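Local structure of phospholipase A1 (Streptomyces albidoflavus, 4HYQ) at residues His206-Thr211 / Asp215-Thr220; Ala104-Ala109 / Thr162-Ala167; Gly3-Leu8 / Leu38-Asn43; Asp49-Ser54 / Met66-Ser71. The protein hydrolyses the sn-1 acyl ester bond of glycerophospholipids, releasing a fatty acid and a 2-acyl lysophospholipid. All coordinates share one frame; numbering follows the deposited sequence.

Interaction 1. Residues His206-Thr211 / Asp215-Thr220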
loop_
_atom_site.group_PDB
_atom_site.type_symbol
_atom_site.label_atom_id
_atom_site.label_comp_id
_atom_site.label_asym_id
_atom_site.label_seq_id
_atom_site.Cartn_x
_atom_site.Cartn_y
_atom_site.Cartn_z
ATOM N N HIS A 206 -7.630 -3.440 9.866
ATOM C CA HIS A 206 -7.460 -4.241 11.071
ATOM C C HIS A 206 -6.782 -3.386 12.121
ATOM O O HIS A 206 -5.902 -2.594 11.807
ATOM C CB HIS A 206 -6.564 -5.446 10.814
ATOM C CG HIS A 206 -7.193 -6.499 9.963
ATOM N ND1 HIS A 206 -8.084 -7.427 10.462
ATOM C CD2 HIS A 206 -7.070 -6.767 8.643
ATOM C CE1 HIS A 206 -8.478 -8.225 9.484
ATOM N NE2 HIS A 206 -7.878 -7.845 8.371
ATOM N N SER A 207 -7.195 -3.558 13.372
ATOM C CA SER A 207 -6.578 -2.833 14.475
ATOM C C SER A 207 -5.333 -3.636 14.849
ATOM O O SER A 207 -5.053 -4.672 14.238
ATOM C CB SER A 207 -7.534 -2.788 15.666
ATOM O OG SER A 207 -7.957 -4.101 15.995
ATOM N N VAL A 208 -4.600 -3.174 15.855
ATOM C CA VAL A 208 -3.397 -3.871 16.292
ATOM C C VAL A 208 -3.719 -5.308 16.674
ATOM O O VAL A 208 -4.686 -5.564 17.405
ATOM C CB VAL A 208 -2.762 -3.174 17.515
ATOM C CG1 VAL A 208 -1.518 -3.929 17.958
ATOM C CG2 VAL A 208 -2.420 -1.741 17.164
ATOM N N LYS A 209 -2.906 -6.243 16.185
ATOM C CA LYS A 209 -3.103 -7.656 16.489
ATOM C C LYS A 209 -2.131 -8.119 17.557
ATOM O O LYS A 209 -0.937 -7.833 17.486
ATOM C CB LYS A 209 -2.906 -8.508 15.241
ATOM C CG LYS A 209 -3.881 -8.208 14.116
ATOM C CD LYS A 209 -5.314 -8.586 14.469
ATOM C CE LYS A 209 -6.212 -8.393 13.246
ATOM N NZ LYS A 209 -7.647 -8.752 13.465
ATOM N N TRP A 210 -2.650 -8.830 18.551
ATOM C CA TRP A 210 -1.821 -9.349 19.623
ATOM C C TRP A 210 -1.722 -10.861 19.525
ATOM O O TRP A 210 -0.944 -11.482 20.249
ATOM C CB TRP A 210 -2.394 -8.950 20.978
ATOM C CG TRP A 210 -2.532 -7.470 21.110
ATOM C CD1 TRP A 210 -3.557 -6.699 20.651
ATOM C CD2 TRP A 210 -1.574 -6.572 21.678
ATOM N NE1 TRP A 210 -3.297 -5.377 20.891
ATOM C CE2 TRP A 210 -2.089 -5.269 21.516
ATOM C CE3 TRP A 210 -0.333 -6.744 22.299
ATOM C CZ2 TRP A 210 -1.399 -4.137 21.961
ATOM C CZ3 TRP A 210 0.352 -5.611 22.744
ATOM C CH2 TRP A 210 -0.187 -4.327 22.567
ATOM N N THR A 211 -2.519 -11.439 18.629
ATOM C CA THR A 211 -2.519 -12.881 18.395
ATOM C C THR A 211 -2.703 -13.121 16.904
ATOM O O THR A 211 -3.193 -12.250 16.187
ATOM C CB THR A 211 -3.683 -13.603 19.114
ATOM O OG1 THR A 211 -4.198 -12.787 20.173
ATOM C CG2 THR A 211 -3.192 -14.918 19.695
ATOM N N ASP A 215 -1.658 -8.723 10.757
ATOM C CA ASP A 215 -2.213 -7.926 9.672
ATOM C C ASP A 215 -2.662 -6.566 10.211
ATOM O O ASP A 215 -3.556 -5.913 9.662
ATOM C CB ASP A 215 -3.365 -8.659 8.953
ATOM C CG ASP A 215 -4.461 -9.132 9.885
ATOM O OD1 ASP A 215 -4.438 -8.777 11.080
ATOM O OD2 ASP A 215 -5.366 -9.863 9.394
ATOM N N SER A 216 -2.016 -6.129 11.292
ATOM C CA SER A 216 -2.331 -4.840 11.907
ATOM C C SER A 216 -2.252 -3.723 10.864
ATOM O O SER A 216 -1.328 -3.703 10.056
ATOM C CB SER A 216 -1.331 -4.494 13.021
ATOM O OG SER A 216 -1.291 -5.479 14.041
ATOM N N TYR A 217 -3.213 -2.804 10.910
ATOM C CA TYR A 217 -3.268 -1.646 10.012
ATOM C C TYR A 217 -3.450 -1.946 8.530
ATOM O O TYR A 217 -3.285 -1.051 7.689
ATOM C CB TYR A 217 -2.019 -0.781 10.212
ATOM C CG TYR A 217 -1.871 -0.302 11.634
ATOM C CD1 TYR A 217 -0.919 -0.858 12.494
ATOM C CD2 TYR A 217 -2.705 0.692 12.130
ATOM C CE1 TYR A 217 -0.815 -0.426 13.821
ATOM C CE2 TYR A 217 -2.600 1.135 13.448
ATOM C CZ TYR A 217 -1.655 0.570 14.284
ATOM O OH TYR A 217 -1.560 1.033 15.577
ATOM N N HIS A 218 -3.816 -3.185 8.203
ATOM C CA HIS A 218 -4.016 -3.562 6.808
ATOM C C HIS A 218 -5.479 -3.632 6.452
ATOM O O HIS A 218 -6.333 -3.812 7.327
ATOM C CB HIS A 218 -3.357 -4.910 6.504
ATOM C CG HIS A 218 -1.882 -4.810 6.293
ATOM N ND1 HIS A 218 -1.013 -4.465 7.304
ATOM C CD2 HIS A 218 -1.132 -4.927 5.171
ATOM C CE1 HIS A 218 0.211 -4.366 6.812
ATOM N NE2 HIS A 218 0.165 -4.641 5.522
ATOM N N PRO A 219 -5.795 -3.504 5.156
ATOM C CA PRO A 219 -7.184 -3.554 4.706
ATOM C C PRO A 219 -7.821 -4.922 4.952
ATOM O O PRO A 219 -7.169 -5.962 4.817
ATOM C CB PRO A 219 -7.076 -3.257 3.210
ATOM C CG PRO A 219 -5.771 -2.486 3.083
ATOM C CD PRO A 219 -4.885 -3.273 4.016
ATOM N N THR A 220 -9.094 -4.910 5.324
ATOM C CA THR A 220 -9.839 -6.145 5.518
ATOM C C THR A 220 -10.272 -6.538 4.114
ATOM O O THR A 220 -9.984 -5.817 3.149
ATOM C CB THR A 220 -11.107 -5.900 6.332
ATOM O OG1 THR A 220 -11.877 -4.864 5.696
ATOM C CG2 THR A 220 -10.758 -5.465 7.733
HETATM O O HOH W 1 -6.791 -11.163 11.220
#
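His206 is gripped through its backbone from both ends: its N donates to His218 O (2.9 Å, 160° at the hydrogen), and its O accepts from Tyr217 N at 2.8 Å. A third bond runs from Lys209 N to Ser216 OG, also 2.8 Å.

The imidazole of His206 is sandwiched. Asp215 stacks its carboxylate on the ring, OD2 over the centre, while Thr220 CG2 covers the opposite face in a CH-pi contact, 3.9 Å from the centroid. At the rim, NE2 bonds to Gly17 O. Replacing His206 with an alanine would probably leave the Asp215 carboxylate and the Thr220 methyl facing a gap, and Gly17 O without its donor.

Of the charges, Lys209 NZ makes a long salt bridge to Asp215 OD1, an atom less surely placed; a water links NZ, weakly, to OD2.

Apolar packing sets Val208 CG2 3.8 Å from Tyr217 CZ, the side chains alongside; Tyr217 OH goes on to Tyr146.

A type II turn running from Asp215 to His218 also aims His218: its ND1 bonds to Ser216 O at 2.9 Å, its NE2 to Ser11 OG. This is consistent with the serine-histidine pair of SGNH hydrolases, a backbone carbonyl here orienting the histidine, and the bonds to His206 would fix the turn presenting it.

Interaction 2. Residues Ala104-Ala109 / Thr162-Ala167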
loop_
_atom_site.group_PDB
_atom_site.type_symbol
_atom_site.label_atom_id
_atom_site.label_comp_id
_atom_site.label_asym_id
_atom_site.label_seq_id
_atom_site.Cartn_x
_atom_site.Cartn_y
_atom_site.Cartn_z
ATOM N N ALA A 104 8.832 10.831 18.196
ATOM C CA ALA A 104 10.209 10.890 17.746
ATOM C C ALA A 104 10.437 9.914 16.595
ATOM O O ALA A 104 11.057 10.266 15.589
ATOM C CB ALA A 104 11.148 10.569 18.902
ATOM N N ARG A 105 9.949 8.684 16.739
ATOM C CA ARG A 105 10.124 7.697 15.680
ATOM C C ARG A 105 9.372 8.101 14.410
ATOM O O ARG A 105 9.871 7.921 13.293
ATOM C CB ARG A 105 9.649 6.317 16.147
ATOM C CG ARG A 105 9.878 5.226 15.126
ATOM C CD ARG A 105 11.357 4.896 14.985
ATOM N NE ARG A 105 11.644 3.983 13.882
ATOM C CZ ARG A 105 11.627 4.322 12.594
ATOM N NH1 ARG A 105 11.329 5.563 12.232
ATOM N NH2 ARG A 105 11.936 3.422 11.665
ATOM N N VAL A 106 8.167 8.634 14.578
ATOM C CA VAL A 106 7.381 9.076 13.430
ATOM C C VAL A 106 8.154 10.187 12.716
ATOM O O VAL A 106 8.224 10.213 11.490
ATOM C CB VAL A 106 6.013 9.669 13.848
ATOM C CG1 VAL A 106 5.402 10.426 12.682
ATOM C CG2 VAL A 106 5.058 8.562 14.287
ATOM N N ASN A 107 8.730 11.109 13.483
ATOM C CA ASN A 107 9.458 12.217 12.865
ATOM C C ASN A 107 10.675 11.766 12.077
ATOM O O ASN A 107 11.004 12.354 11.041
ATOM C CB ASN A 107 9.857 13.259 13.916
ATOM C CG ASN A 107 8.673 14.058 14.412
ATOM O OD1 ASN A 107 7.639 14.132 13.749
ATOM N ND2 ASN A 107 8.821 14.680 15.578
ATOM N N THR A 108 11.346 10.726 12.558
ATOM C CA THR A 108 12.499 10.198 11.850
ATOM C C THR A 108 12.018 9.595 10.526
ATOM O O THR A 108 12.684 9.731 9.495
ATOM C CB THR A 108 13.233 9.120 12.683
ATOM O OG1 THR A 108 13.861 9.737 13.810
ATOM C CG2 THR A 108 14.289 8.429 11.851
ATOM N N ALA A 109 10.853 8.944 10.556
ATOM C CA ALA A 109 10.287 8.345 9.349
ATOM C C ALA A 109 9.899 9.444 8.353
ATOM O O ALA A 109 10.179 9.336 7.154
ATOM C CB ALA A 109 9.051 7.503 9.699
ATOM N N THR A 162 -2.666 11.339 15.564
ATOM C CA THR A 162 -2.464 12.540 14.767
ATOM C C THR A 162 -1.125 12.501 14.050
ATOM O O THR A 162 -1.018 12.844 12.867
ATOM C CB THR A 162 -2.521 13.788 15.659
ATOM O OG1 THR A 162 -3.845 13.917 16.193
ATOM C CG2 THR A 162 -2.156 15.018 14.877
ATOM N N ALA A 163 -0.102 12.072 14.775
ATOM C CA ALA A 163 1.240 11.989 14.233
ATOM C C ALA A 163 1.306 10.943 13.132
ATOM O O ALA A 163 1.903 11.176 12.084
ATOM C CB ALA A 163 2.226 11.652 15.346
ATOM N N ILE A 164 0.676 9.796 13.367
ATOM C CA ILE A 164 0.676 8.708 12.386
ATOM C C ILE A 164 -0.094 9.106 11.123
ATOM O O ILE A 164 0.345 8.838 10.003
ATOM C CB ILE A 164 0.069 7.433 13.014
ATOM C CG1 ILE A 164 1.037 6.903 14.077
ATOM C CG2 ILE A 164 -0.189 6.383 11.946
ATOM C CD1 ILE A 164 0.413 5.898 15.026
ATOM N N ASN A 165 -1.244 9.747 11.301
ATOM C CA ASN A 165 -2.022 10.193 10.152
ATOM C C ASN A 165 -1.225 11.224 9.362
ATOM O O ASN A 165 -1.268 11.254 8.127
ATOM C CB ASN A 165 -3.339 10.808 10.609
ATOM C CG ASN A 165 -4.422 9.772 10.826
ATOM O OD1 ASN A 165 -4.218 8.574 10.596
ATOM N ND2 ASN A 165 -5.593 10.228 11.267
ATOM N N GLY A 166 -0.496 12.068 10.085
ATOM C CA GLY A 166 0.303 13.092 9.440
ATOM C C GLY A 166 1.394 12.476 8.591
ATOM O O GLY A 166 1.722 12.982 7.517
ATOM N N ALA A 167 1.968 11.380 9.085
ATOM C CA ALA A 167 3.010 10.671 8.358
ATOM C C ALA A 167 2.423 10.069 7.076
ATOM O O ALA A 167 3.054 10.110 6.014
ATOM C CB ALA A 167 3.605 9.569 9.234
#
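Val106 reaches across to Ala163, Ile164 and Ala167, and nearly all of this helix-to-helix contact depends on its two methyl groups. The interactions are apolar. CG1 stands anti to the backbone N (chi1 166°), which directs it at the other helix between two alanines one turn apart: it lies 4.0 Å from Ala167 CB and 4.3 Å from Ala163 CB. The second branch, CG2, sits beside Ile164, with CG1 of the isoleucine 4.4 Å away; Ile164 starts off away from the 104-109 helix, and only the base of its chain flanks the valine.

One contact is of carbon with backbone. Val106 CG1 comes 3.6 Å from Ala163 O, a carbonyl already taken up within its own helix by Ala167 N at 3.0 Å, so the methyl group rests on a satisfied oxygen.

The two segments run almost parallel, their axes 8° apart and 9.9 Å from each other at closest approach. They belong to helices 99-115 and 158-181, two of the helices around the parallel sheet in this alpha/beta/alpha fold of the SGNH (GDSL) hydrolases. The seam extends along the pair, Ile103 meeting Ala163 a turn before Val106 and Lys110 meeting Ala167 a turn after it.

Helix 87-96 packs against both partners: Ala109 meets its Phe87 and Val90, and Ile164 its Met91. Polar ties lie to the sides of the seam: Arg105 NE makes a salt bridge with Asp89, and the buried Asn165 bonds to Tyr146 O through ND2.

Interaction 3. Residues Gly3-Leu8 / Leu38-Asn43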
loop_
_atom_site.group_PDB
_atom_site.type_symbol
_atom_site.label_atom_id
_atom_site.label_comp_id
_atom_site.label_asym_id
_atom_site.label_seq_id
_atom_site.Cartn_x
_atom_site.Cartn_y
_atom_site.Cartn_z
ATOM N N GLY A 3 -3.671 -6.820 -23.601
ATOM C CA GLY A 3 -2.405 -6.703 -22.913
ATOM C C GLY A 3 -2.376 -7.316 -21.529
ATOM O O GLY A 3 -3.405 -7.572 -20.909
ATOM N N GLY A 4 -1.167 -7.530 -21.040
ATOM C CA GLY A 4 -1.011 -8.149 -19.747
ATOM C C GLY A 4 -1.123 -7.178 -18.604
ATOM O O GLY A 4 -0.860 -5.979 -18.741
ATOM N N TYR A 5 -1.532 -7.711 -17.461
ATOM C CA TYR A 5 -1.646 -6.916 -16.244
ATOM C C TYR A 5 -0.591 -7.450 -15.282
ATOM O O TYR A 5 -0.520 -8.664 -15.051
ATOM C CB TYR A 5 -3.046 -7.076 -15.643
ATOM C CG TYR A 5 -3.202 -6.528 -14.229
ATOM C CD1 TYR A 5 -2.531 -5.372 -13.825
ATOM C CD2 TYR A 5 -4.048 -7.152 -13.317
ATOM C CE1 TYR A 5 -2.700 -4.845 -12.531
ATOM C CE2 TYR A 5 -4.237 -6.629 -12.028
ATOM C CZ TYR A 5 -3.566 -5.490 -11.649
ATOM O OH TYR A 5 -3.793 -4.993 -10.391
ATOM N N VAL A 6 0.253 -6.561 -14.767
ATOM C CA VAL A 6 1.272 -6.961 -13.797
ATOM C C VAL A 6 0.985 -6.172 -12.520
ATOM O O VAL A 6 0.894 -4.947 -12.545
ATOM C CB VAL A 6 2.708 -6.657 -14.304
ATOM C CG1 VAL A 6 3.740 -7.025 -13.242
ATOM C CG2 VAL A 6 2.994 -7.476 -15.578
ATOM N N ALA A 7 0.814 -6.888 -11.409
ATOM C CA ALA A 7 0.532 -6.263 -10.113
ATOM C C ALA A 7 1.760 -6.351 -9.209
ATOM O O ALA A 7 2.155 -7.429 -8.751
ATOM C CB ALA A 7 -0.677 -6.950 -9.451
ATOM N N LEU A 8 2.348 -5.190 -8.953
ATOM C CA LEU A 8 3.565 -5.056 -8.152
ATOM C C LEU A 8 3.301 -4.481 -6.778
ATOM O O LEU A 8 2.255 -3.888 -6.520
ATOM C CB LEU A 8 4.519 -4.066 -8.829
ATOM C CG LEU A 8 4.837 -4.232 -10.314
ATOM C CD1 LEU A 8 5.571 -2.979 -10.837
ATOM C CD2 LEU A 8 5.707 -5.479 -10.492
ATOM N N LEU A 38 -8.957 -9.463 -7.793
ATOM C CA LEU A 38 -10.373 -9.136 -8.020
ATOM C C LEU A 38 -10.515 -8.450 -9.379
ATOM O O LEU A 38 -11.427 -8.767 -10.148
ATOM C CB LEU A 38 -10.920 -8.201 -6.929
ATOM C CG LEU A 38 -10.906 -8.746 -5.492
ATOM C CD1 LEU A 38 -11.372 -7.672 -4.518
ATOM C CD2 LEU A 38 -11.804 -9.966 -5.400
ATOM N N TRP A 39 -9.610 -7.522 -9.682
ATOM C CA TRP A 39 -9.688 -6.815 -10.959
ATOM C C TRP A 39 -9.457 -7.757 -12.142
ATOM O O TRP A 39 -10.180 -7.697 -13.140
ATOM C CB TRP A 39 -8.673 -5.670 -11.013
ATOM C CG TRP A 39 -8.847 -4.785 -12.229
ATOM C CD1 TRP A 39 -9.626 -3.659 -12.329
ATOM C CD2 TRP A 39 -8.267 -4.985 -13.519
ATOM N NE1 TRP A 39 -9.561 -3.150 -13.607
ATOM C CE2 TRP A 39 -8.733 -3.943 -14.359
ATOM C CE3 TRP A 39 -7.398 -5.946 -14.053
ATOM C CZ2 TRP A 39 -8.361 -3.840 -15.702
ATOM C CZ3 TRP A 39 -7.026 -5.843 -15.390
ATOM C CH2 TRP A 39 -7.510 -4.794 -16.199
ATOM N N ALA A 40 -8.458 -8.625 -12.037
ATOM C CA ALA A 40 -8.149 -9.556 -13.123
ATOM C C ALA A 40 -9.309 -10.518 -13.394
ATOM O O ALA A 40 -9.598 -10.842 -14.551
ATOM C CB ALA A 40 -6.876 -10.340 -12.803
ATOM N N ALA A 41 -9.972 -10.976 -12.335
ATOM C CA ALA A 41 -11.097 -11.894 -12.491
ATOM C C ALA A 41 -12.254 -11.228 -13.225
ATOM O O ALA A 41 -12.935 -11.856 -14.035
ATOM C CB ALA A 41 -11.569 -12.387 -11.119
ATOM N N ALA A 42 -12.472 -9.952 -12.946
ATOM C CA ALA A 42 -13.571 -9.224 -13.565
ATOM C C ALA A 42 -13.263 -8.666 -14.952
ATOM O O ALA A 42 -14.175 -8.488 -15.772
ATOM C CB ALA A 42 -14.009 -8.094 -12.650
ATOM N N ASN A 43 -11.989 -8.417 -15.233
ATOM C CA ASN A 43 -11.624 -7.814 -16.511
ATOM C C ASN A 43 -10.895 -8.663 -17.557
ATOM O O ASN A 43 -10.637 -8.195 -18.667
ATOM C CB ASN A 43 -10.856 -6.527 -16.220
ATOM C CG ASN A 43 -11.721 -5.497 -15.521
ATOM O OD1 ASN A 43 -12.451 -4.744 -16.166
ATOM N ND2 ASN A 43 -11.666 -5.474 -14.190
#
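Tyr5 and Trp39 reach each other because both side chains extend away from their backbone nitrogens: CG of Tyr5 is anti to its N (chi1 168°), sending the phenol from the strand toward the helix, and CG of Trp39 does likewise (chi1 -172°), bringing the benzene part of the indole down to meet it. The result is a T-shaped, edge-to-face pair. The six-membered ring of Trp39 turns its edge toward the face of Tyr5, with the planes 68° apart and the centroids separated by 5.0 Å. Closest are Tyr5 CD2 and Trp39 CE3 at 3.6 Å, and CZ3 is next, near CD2 and CG of the phenol. The methyl of Ala40 touches the rim of the tyrosine near its plane, CB lying 4.3 Å from CD2.

Within the helix, the end of Asn43 lies against the indole: ND2 sits over the margin of the indole face, 3.1 Å from its plane, and donates to Trp39 O at 2.9 Å. That carbonyl also accepts from Asn43 N, so one residue grips it twice at the end of the helix.

A serine in place of Tyr5 would probably leave the CE3-CZ3 edge of Trp39 without its aromatic partner and open a gap between strand and helix.

Beyond the pair, Tyr5 OH bonds to Ser77 OG, and the phenol meets Phe48. Helix 35-43 is the connection of a beta-alpha-beta crossover joining the neighbouring parallel strands 4-9 and 47-50, while Leu232 of helix 221-235 touches both rings and Leu75 of strand 73-79 does the same.

Interaction 4. Residues Asp49-Ser54 / Met66-Ser71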
loop_
_atom_site.group_PDB
_atom_site.type_symbol
_atom_site.label_atom_id
_atom_site.label_comp_id
_atom_site.label_asym_id
_atom_site.label_seq_id
_atom_site.Cartn_x
_atom_site.Cartn_y
_atom_site.Cartn_z
ATOM N N ASP A 49 0.043 -11.377 -13.936
ATOM C CA ASP A 49 1.171 -11.786 -13.109
ATOM C C ASP A 49 1.101 -10.978 -11.825
ATOM O O ASP A 49 1.265 -9.763 -11.825
ATOM C CB ASP A 49 2.485 -11.551 -13.827
ATOM C CG ASP A 49 2.638 -12.446 -15.039
ATOM O OD1 ASP A 49 2.690 -13.680 -14.861
ATOM O OD2 ASP A 49 2.688 -11.919 -16.165
ATOM N N PHE A 50 0.844 -11.687 -10.730
ATOM C CA PHE A 50 0.677 -11.094 -9.402
ATOM C C PHE A 50 1.971 -11.365 -8.645
ATOM O O PHE A 50 2.199 -12.495 -8.192
ATOM C CB PHE A 50 -0.518 -11.800 -8.741
ATOM C CG PHE A 50 -1.068 -11.123 -7.517
ATOM C CD1 PHE A 50 -0.532 -9.937 -7.022
ATOM C CD2 PHE A 50 -2.145 -11.695 -6.857
ATOM C CE1 PHE A 50 -1.074 -9.339 -5.868
ATOM C CE2 PHE A 50 -2.692 -11.107 -5.710
ATOM C CZ PHE A 50 -2.157 -9.932 -5.221
ATOM N N VAL A 51 2.826 -10.350 -8.519
ATOM C CA VAL A 51 4.100 -10.540 -7.846
ATOM C C VAL A 51 4.342 -9.698 -6.593
ATOM O O VAL A 51 5.461 -9.686 -6.051
ATOM C CB VAL A 51 5.281 -10.359 -8.834
ATOM C CG1 VAL A 51 5.253 -11.485 -9.860
ATOM C CG2 VAL A 51 5.188 -8.994 -9.544
ATOM N N ALA A 52 3.296 -9.014 -6.130
ATOM C CA ALA A 52 3.383 -8.219 -4.906
ATOM C C ALA A 52 3.785 -9.138 -3.744
ATOM O O ALA A 52 3.433 -10.322 -3.725
ATOM C CB ALA A 52 2.028 -7.547 -4.621
ATOM N N CYS A 53 4.485 -8.585 -2.763
ATOM C CA CYS A 53 4.961 -9.392 -1.649
ATOM C C CYS A 53 4.948 -8.635 -0.329
ATOM O O CYS A 53 5.463 -7.528 -0.239
ATOM C CB CYS A 53 6.381 -9.885 -1.975
ATOM S SG CYS A 53 7.035 -11.141 -0.817
ATOM N N SER A 54 4.352 -9.238 0.698
ATOM C CA SER A 54 4.304 -8.609 2.012
ATOM C C SER A 54 5.724 -8.260 2.452
ATOM O O SER A 54 6.631 -9.086 2.342
ATOM C CB SER A 54 3.676 -9.567 3.036
ATOM O OG SER A 54 3.669 -8.977 4.327
ATOM N N MET A 66 10.221 -7.257 -11.329
ATOM C CA MET A 66 10.206 -6.715 -12.686
ATOM C C MET A 66 10.104 -7.702 -13.840
ATOM O O MET A 66 9.743 -7.329 -14.957
ATOM C CB MET A 66 11.452 -5.874 -12.877
ATOM C CG MET A 66 11.648 -4.875 -11.782
ATOM S SD MET A 66 10.541 -3.503 -11.995
ATOM C CE MET A 66 11.570 -2.410 -12.405
ATOM N N GLY A 67 10.418 -8.959 -13.574
ATOM C CA GLY A 67 10.389 -9.963 -14.627
ATOM C C GLY A 67 9.205 -10.029 -15.581
ATOM O O GLY A 67 9.412 -10.099 -16.801
ATOM N N PRO A 68 7.956 -10.016 -15.081
ATOM C CA PRO A 68 6.792 -10.093 -15.972
ATOM C C PRO A 68 6.499 -8.870 -16.836
ATOM O O PRO A 68 5.667 -8.947 -17.725
ATOM C CB PRO A 68 5.617 -10.399 -15.041
ATOM C CG PRO A 68 6.202 -10.552 -13.657
ATOM C CD PRO A 68 7.569 -9.937 -13.662
ATOM N N LEU A 69 7.176 -7.758 -16.583
ATOM C CA LEU A 69 6.926 -6.548 -17.367
ATOM C C LEU A 69 7.563 -6.689 -18.737
ATOM O O LEU A 69 8.716 -7.108 -18.843
ATOM C CB LEU A 69 7.533 -5.322 -16.681
ATOM C CG LEU A 69 6.999 -4.960 -15.298
ATOM C CD1 LEU A 69 7.839 -3.850 -14.705
ATOM C CD2 LEU A 69 5.551 -4.546 -15.403
ATOM N N ASN A 70 6.821 -6.344 -19.783
ATOM C CA ASN A 70 7.376 -6.408 -21.128
ATOM C C ASN A 70 6.581 -5.504 -22.050
ATOM O O ASN A 70 5.683 -4.781 -21.602
ATOM C CB ASN A 70 7.411 -7.854 -21.661
ATOM C CG ASN A 70 6.054 -8.535 -21.628
ATOM O OD1 ASN A 70 5.103 -8.096 -22.267
ATOM N ND2 ASN A 70 5.966 -9.631 -20.878
ATOM N N SER A 71 6.914 -5.539 -23.335
ATOM C CA SER A 71 6.242 -4.689 -24.307
ATOM C C SER A 71 4.756 -4.988 -24.482
ATOM O O SER A 71 4.014 -4.160 -25.018
ATOM C CB SER A 71 6.961 -4.774 -25.656
ATOM O OG SER A 71 6.861 -6.070 -26.209
HETATM O O HOH W 2 4.697 -11.433 -18.420
#
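Asp49 and Val51 both pack on the ring carbons of Pro68. Asp49 lays its CB 3.6 Å from Pro68 CB, and OD2 of the carboxylate reaches the same ring carbon at 3.5 Å. Its CG is anti to the carbonyl carbon (chi1 -67°), which brings the carboxylate obliquely to Pro68 CB. Val51, two residues on, brings CG1 to 4.0 Å from Pro68 CG, the two side chains passing one another head to tail.

A water joins the polar ends of the contact, donating to Asp49 OD2 at 3.1 Å and to Pro68 O at 2.8 Å. Both its hydrogens are thus spent on tying carboxylate to carbonyl.

In the next shell, a type I turn from Met66 to Leu69, closed by Leu69 N on Met66 O at 3.1 Å, sets the proline in place. Lys131 NZ holds that turn further by bonding to the carbonyl oxygens of Met66, Gly67 and Leu69. On the other side, backbone bonds from strand 47-50 to strand 4-9 fix Asp49, and Pro68 also rests on Val6. Past Val51, the disulfide of Cys53 with Cys28 secures the departing chain.

The chemistry is that of a surface contact: carboxylate and carbonyl are both acceptors and cannot bond to each other; the water, donating to each, links them. The probable negative charge of Asp49 would polarise that water, while the apolar contact is shared by Asp49 CB, Val51 CG1 and the proline ring.

Overall arrangement
Going from the N terminus, interaction 3 comes first, joining strand 4-9 to helix 35-43 and closing a loop of 29 residues. The chain then passes directly to strand 47-50, where interaction 4 closes a short loop containing helix 58-65. Interaction 2 bridges 52 residues, from helix 99-115 to helix 158-181, and interaction 1 shuts a tight loop just before the last helix, 221-235. All four follow in series, without nesting or crossing. Interactions 3 and 4 touch on the sheet, Tyr5 O lying 3.0 Å from Asp49 N. Interaction 2 is on the opposite side of the chain's centre from both, while interaction 1 comes within about 5 Å of interaction 2 and about 6 Å of interaction 4 at nearest atoms, touching neither.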